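Local structure of Serine/threonine/tyrosine-interacting protein (2R0B) at residues F107-I112 / R121-Y126. The protein is a catalytically inactive phosphatase that holds ERK1 and ERK2 in the nucleus and blocks assembly of FBXW7 into its SCF ubiquitin ligase. Sequence-based numbering, arbitrary orientation.
Sequences FVIAYI and RDAFAY. With SO4 (sulfate ion), chain C.
A123 meets the contact with nothing but a methyl group, and I109 and I112, one helical turn apart on 107-112, close over it together. I112 CG2 lies 3.9 Å from A123 CB, and I109 CG2 is 4.0 Å from the same carbon. Both isoleucines hold CG2 anti to the backbone N, which brings these two branches onto the alanine while the longer arms, ending in CD1, serve the flanking aromatics. I109 CD1 comes to the edge of the F124 ring, near its plane, 4.1 Å from F124 CD1, and packs as closely on F124 CA. I112 CD1 approaches the Y126 ring obliquely, 4.3 Å from Y126 CD2. A methyl at A123 is consistent with the close backbone approach, its CA 6.0 Å from that of I109; the segment axes pass 9.4 Å apart, their N-to-C directions 123° from each other. In this dual-specificity phosphatase domain the contact joins consecutive helices 103-116 and 120-130; V127 also touches both isoleucines, and the Y126 hydroxyl is hydrogen-bonded to the backbone O of I9 in strand 7-10. In the first turn of helix 120-130, away from the isoleucines, R121 binds a sulfate, probably from the crystallisation liquor, through N and NE to O4 and NH2 to O3; Q145 also holds it. With no hydrogen bond between them, the segments are held by van der Waals contact and burial of 225 Å² of largely hydrocarbon surface.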
ATOM      1  N   PHE A 107      -2.617   2.471  -3.516  1.00 13.01           N
ATOM      2  CA  PHE A 107      -1.212   2.236  -3.811  1.00 13.77           C
ATOM      3  C   PHE A 107      -0.927   0.774  -4.217  1.00 13.67           C
ATOM      4  O   PHE A 107      -0.101   0.530  -5.104  1.00 14.01           O
ATOM      5  CB  PHE A 107      -0.320   2.716  -2.646  1.00 14.15           C
ATOM      6  CG  PHE A 107      -0.039   4.187  -2.704  1.00 13.05           C
ATOM      7  CD1 PHE A 107       0.944   4.678  -3.565  1.00 15.34           C
ATOM      8  CD2 PHE A 107      -0.830   5.092  -1.983  1.00 15.25           C
ATOM      9  CE1 PHE A 107       1.177   6.054  -3.652  1.00 15.74           C
ATOM     10  CE2 PHE A 107      -0.613   6.460  -2.079  1.00 15.64           C
ATOM     11  CZ  PHE A 107       0.399   6.941  -2.911  1.00 16.06           C
ATOM     12  N   VAL A 108      -1.659  -0.177  -3.625  1.00 13.54           N
ATOM     13  CA  VAL A 108      -1.435  -1.596  -3.979  1.00 13.88           C
ATOM     14  C   VAL A 108      -2.014  -1.853  -5.370  1.00 13.65           C
ATOM     15  O   VAL A 108      -1.432  -2.603  -6.190  1.00 14.66           O
ATOM     16  CB  VAL A 108      -2.015  -2.539  -2.897  1.00 13.84           C
ATOM     17  CG1 VAL A 108      -2.179  -3.956  -3.429  1.00 13.41           C
ATOM     18  CG2 VAL A 108      -1.110  -2.529  -1.620  1.00 14.63           C
ATOM     19  N   ILE A 109      -3.143  -1.201  -5.652  1.00 12.62           N
ATOM     20  CA  ILE A 109      -3.794  -1.327  -6.972  1.00 13.46           C
ATOM     21  C   ILE A 109      -2.911  -0.742  -8.070  1.00 13.95           C
ATOM     22  O   ILE A 109      -2.824  -1.299  -9.155  1.00 14.33           O
ATOM     23  CB  ILE A 109      -5.244  -0.757  -6.972  1.00 12.82           C
ATOM     24  CG1 ILE A 109      -6.149  -1.717  -6.154  1.00 13.66           C
ATOM     25  CG2 ILE A 109      -5.768  -0.537  -8.436  1.00 13.49           C
ATOM     26  CD1 ILE A 109      -7.465  -1.128  -5.588  1.00 13.92           C
ATOM     27  N   ALA A 110      -2.257   0.382  -7.800  1.00 13.85           N
ATOM     28  CA  ALA A 110      -1.408   0.988  -8.816  1.00 13.00           C
ATOM     29  C   ALA A 110      -0.279   0.036  -9.204  1.00 13.72           C
ATOM     30  O   ALA A 110       0.021  -0.131 -10.385  1.00 12.58           O
ATOM     31  CB  ALA A 110      -0.831   2.302  -8.305  1.00 14.16           C
ATOM     32  N   TYR A 111       0.316  -0.594  -8.188  1.00 11.96           N
ATOM     33  CA  TYR A 111       1.398  -1.536  -8.396  1.00 13.53           C
ATOM     34  C   TYR A 111       0.889  -2.695  -9.250  1.00 12.77           C
ATOM     35  O   TYR A 111       1.565  -3.111 -10.193  1.00 13.17           O
ATOM     36  CB  TYR A 111       1.990  -2.029  -7.057  1.00 13.37           C
ATOM     37  CG  TYR A 111       3.088  -3.034  -7.288  1.00 13.72           C
ATOM     38  CD1 TYR A 111       4.389  -2.624  -7.619  1.00 13.45           C
ATOM     39  CD2 TYR A 111       2.802  -4.395  -7.289  1.00 15.16           C
ATOM     40  CE1 TYR A 111       5.392  -3.560  -7.878  1.00 13.11           C
ATOM     41  CE2 TYR A 111       3.790  -5.335  -7.556  1.00 14.97           C
ATOM     42  CZ  TYR A 111       5.072  -4.915  -7.838  1.00 14.62           C
ATOM     43  OH  TYR A 111       5.998  -5.885  -8.125  1.00 17.43           O
ATOM     44  N   ILE A 112      -0.307  -3.186  -8.933  1.00 13.32           N
ATOM     45  CA  ILE A 112      -0.861  -4.365  -9.642  1.00 13.96           C
ATOM     46  C   ILE A 112      -1.215  -4.048 -11.089  1.00 14.03           C
ATOM     47  O   ILE A 112      -0.892  -4.822 -12.008  1.00 14.91           O
ATOM     48  CB  ILE A 112      -2.095  -4.933  -8.922  1.00 14.44           C
ATOM     49  CG1 ILE A 112      -1.671  -5.579  -7.623  1.00 15.60           C
ATOM     50  CG2 ILE A 112      -2.864  -5.948  -9.858  1.00 16.35           C
ATOM     51  CD1 ILE A 112      -2.826  -5.863  -6.671  1.00 15.36           C
ATOM     52  N   ARG A 121     -10.725  -1.868 -12.999  1.00 16.74           N
ATOM     53  CA  ARG A 121     -11.811  -2.697 -12.515  1.00 17.53           C
ATOM     54  C   ARG A 121     -11.369  -4.116 -12.143  1.00 17.04           C
ATOM     55  O   ARG A 121     -11.845  -4.683 -11.165  1.00 18.56           O
ATOM     56  CB  ARG A 121     -12.948  -2.731 -13.531  1.00 18.06           C
ATOM     57  CG  ARG A 121     -12.657  -3.477 -14.799  1.00 21.62           C
ATOM     58  CD  ARG A 121     -13.811  -3.330 -15.762  1.00 26.21           C
ATOM     59  NE  ARG A 121     -14.073  -1.931 -16.111  1.00 31.17           N
ATOM     60  CZ  ARG A 121     -14.937  -1.556 -17.050  1.00 32.56           C
ATOM     61  NH1 ARG A 121     -15.615  -2.478 -17.729  1.00 33.56           N
ATOM     62  NH2 ARG A 121     -15.123  -0.268 -17.315  1.00 34.48           N
ATOM     63  N   ASP A 122     -10.451  -4.674 -12.925  1.00 17.10           N
ATOM     64  CA  ASP A 122      -9.977  -6.040 -12.693  1.00 17.11           C
ATOM     65  C   ASP A 122      -8.986  -6.124 -11.530  1.00 15.95           C
ATOM     66  O   ASP A 122      -8.994  -7.090 -10.756  1.00 16.34           O
ATOM     67  CB  ASP A 122      -9.374  -6.579 -13.983  1.00 17.45           C
ATOM     68  CG  ASP A 122     -10.403  -6.632 -15.095  1.00 20.11           C
ATOM     69  OD1 ASP A 122     -11.485  -7.207 -14.854  1.00 23.57           O
ATOM     70  OD2 ASP A 122     -10.149  -6.065 -16.184  1.00 23.15           O
ATOM     71  N   ALA A 123      -8.122  -5.114 -11.415  1.00 15.34           N
ATOM     72  CA  ALA A 123      -7.213  -5.025 -10.274  1.00 14.54           C
ATOM     73  C   ALA A 123      -7.995  -4.766  -8.988  1.00 14.77           C
ATOM     74  O   ALA A 123      -7.715  -5.383  -7.964  1.00 14.38           O
ATOM     75  CB  ALA A 123      -6.154  -3.918 -10.511  1.00 15.25           C
ATOM     76  N   PHE A 124      -9.004  -3.901  -9.050  1.00 13.99           N
ATOM     77  CA  PHE A 124      -9.818  -3.643  -7.868  1.00 13.64           C
ATOM     78  C   PHE A 124     -10.513  -4.946  -7.429  1.00 13.10           C
ATOM     79  O   PHE A 124     -10.462  -5.333  -6.273  1.00 13.83           O
ATOM     80  CB  PHE A 124     -10.825  -2.513  -8.087  1.00 14.60           C
ATOM     81  CG  PHE A 124     -11.848  -2.411  -6.983  1.00 14.63           C
ATOM     82  CD1 PHE A 124     -11.564  -1.685  -5.825  1.00 16.26           C
ATOM     83  CD2 PHE A 124     -13.060  -3.090  -7.075  1.00 19.17           C
ATOM     84  CE1 PHE A 124     -12.481  -1.615  -4.775  1.00 18.18           C
ATOM     85  CE2 PHE A 124     -14.005  -3.003  -6.033  1.00 19.35           C
ATOM     86  CZ  PHE A 124     -13.713  -2.280  -4.885  1.00 18.80           C
ATOM     87  N   ALA A 125     -11.119  -5.655  -8.374  1.00 13.78           N
ATOM     88  CA  ALA A 125     -11.789  -6.924  -8.045  1.00 15.11           C
ATOM     89  C   ALA A 125     -10.844  -7.976  -7.434  1.00 15.13           C
ATOM     90  O   ALA A 125     -11.206  -8.707  -6.503  1.00 15.70           O
ATOM     91  CB  ALA A 125     -12.511  -7.474  -9.293  1.00 14.77           C
ATOM     92  N   TYR A 126      -9.628  -8.036  -7.959  1.00 14.89           N
ATOM     93  CA  TYR A 126      -8.626  -8.992  -7.517  1.00 15.17           C
ATOM     94  C   TYR A 126      -8.285  -8.712  -6.053  1.00 15.28           C
ATOM     95  O   TYR A 126      -8.204  -9.621  -5.214  1.00 17.36           O
ATOM     96  CB  TYR A 126      -7.378  -8.897  -8.421  1.00 14.96           C
ATOM     97  CG  TYR A 126      -6.266  -9.735  -7.905  1.00 15.04           C
ATOM     98  CD1 TYR A 126      -6.079 -11.029  -8.376  1.00 16.66           C
ATOM     99  CD2 TYR A 126      -5.412  -9.260  -6.895  1.00 14.94           C
ATOM    100  CE1 TYR A 126      -5.061 -11.821  -7.881  1.00 16.26           C
ATOM    101  CE2 TYR A 126      -4.391 -10.050  -6.384  1.00 16.79           C
ATOM    102  CZ  TYR A 126      -4.216 -11.317  -6.876  1.00 15.89           C
ATOM    103  OH  TYR A 126      -3.217 -12.108  -6.360  1.00 19.00           O
TER
HETATM  104  S   SO4 C   2     -11.504   0.774 -16.285  1.00 25.37           S
HETATM  105  O1  SO4 C   2     -11.157   0.382 -17.664  1.00 30.55           O
HETATM  106  O2  SO4 C   2     -10.525   1.808 -15.966  1.00 26.07           O
HETATM  107  O3  SO4 C   2     -12.875   1.256 -16.256  1.00 31.42           O
HETATM  108  O4  SO4 C   2     -11.350  -0.415 -15.461  1.00 28.73           O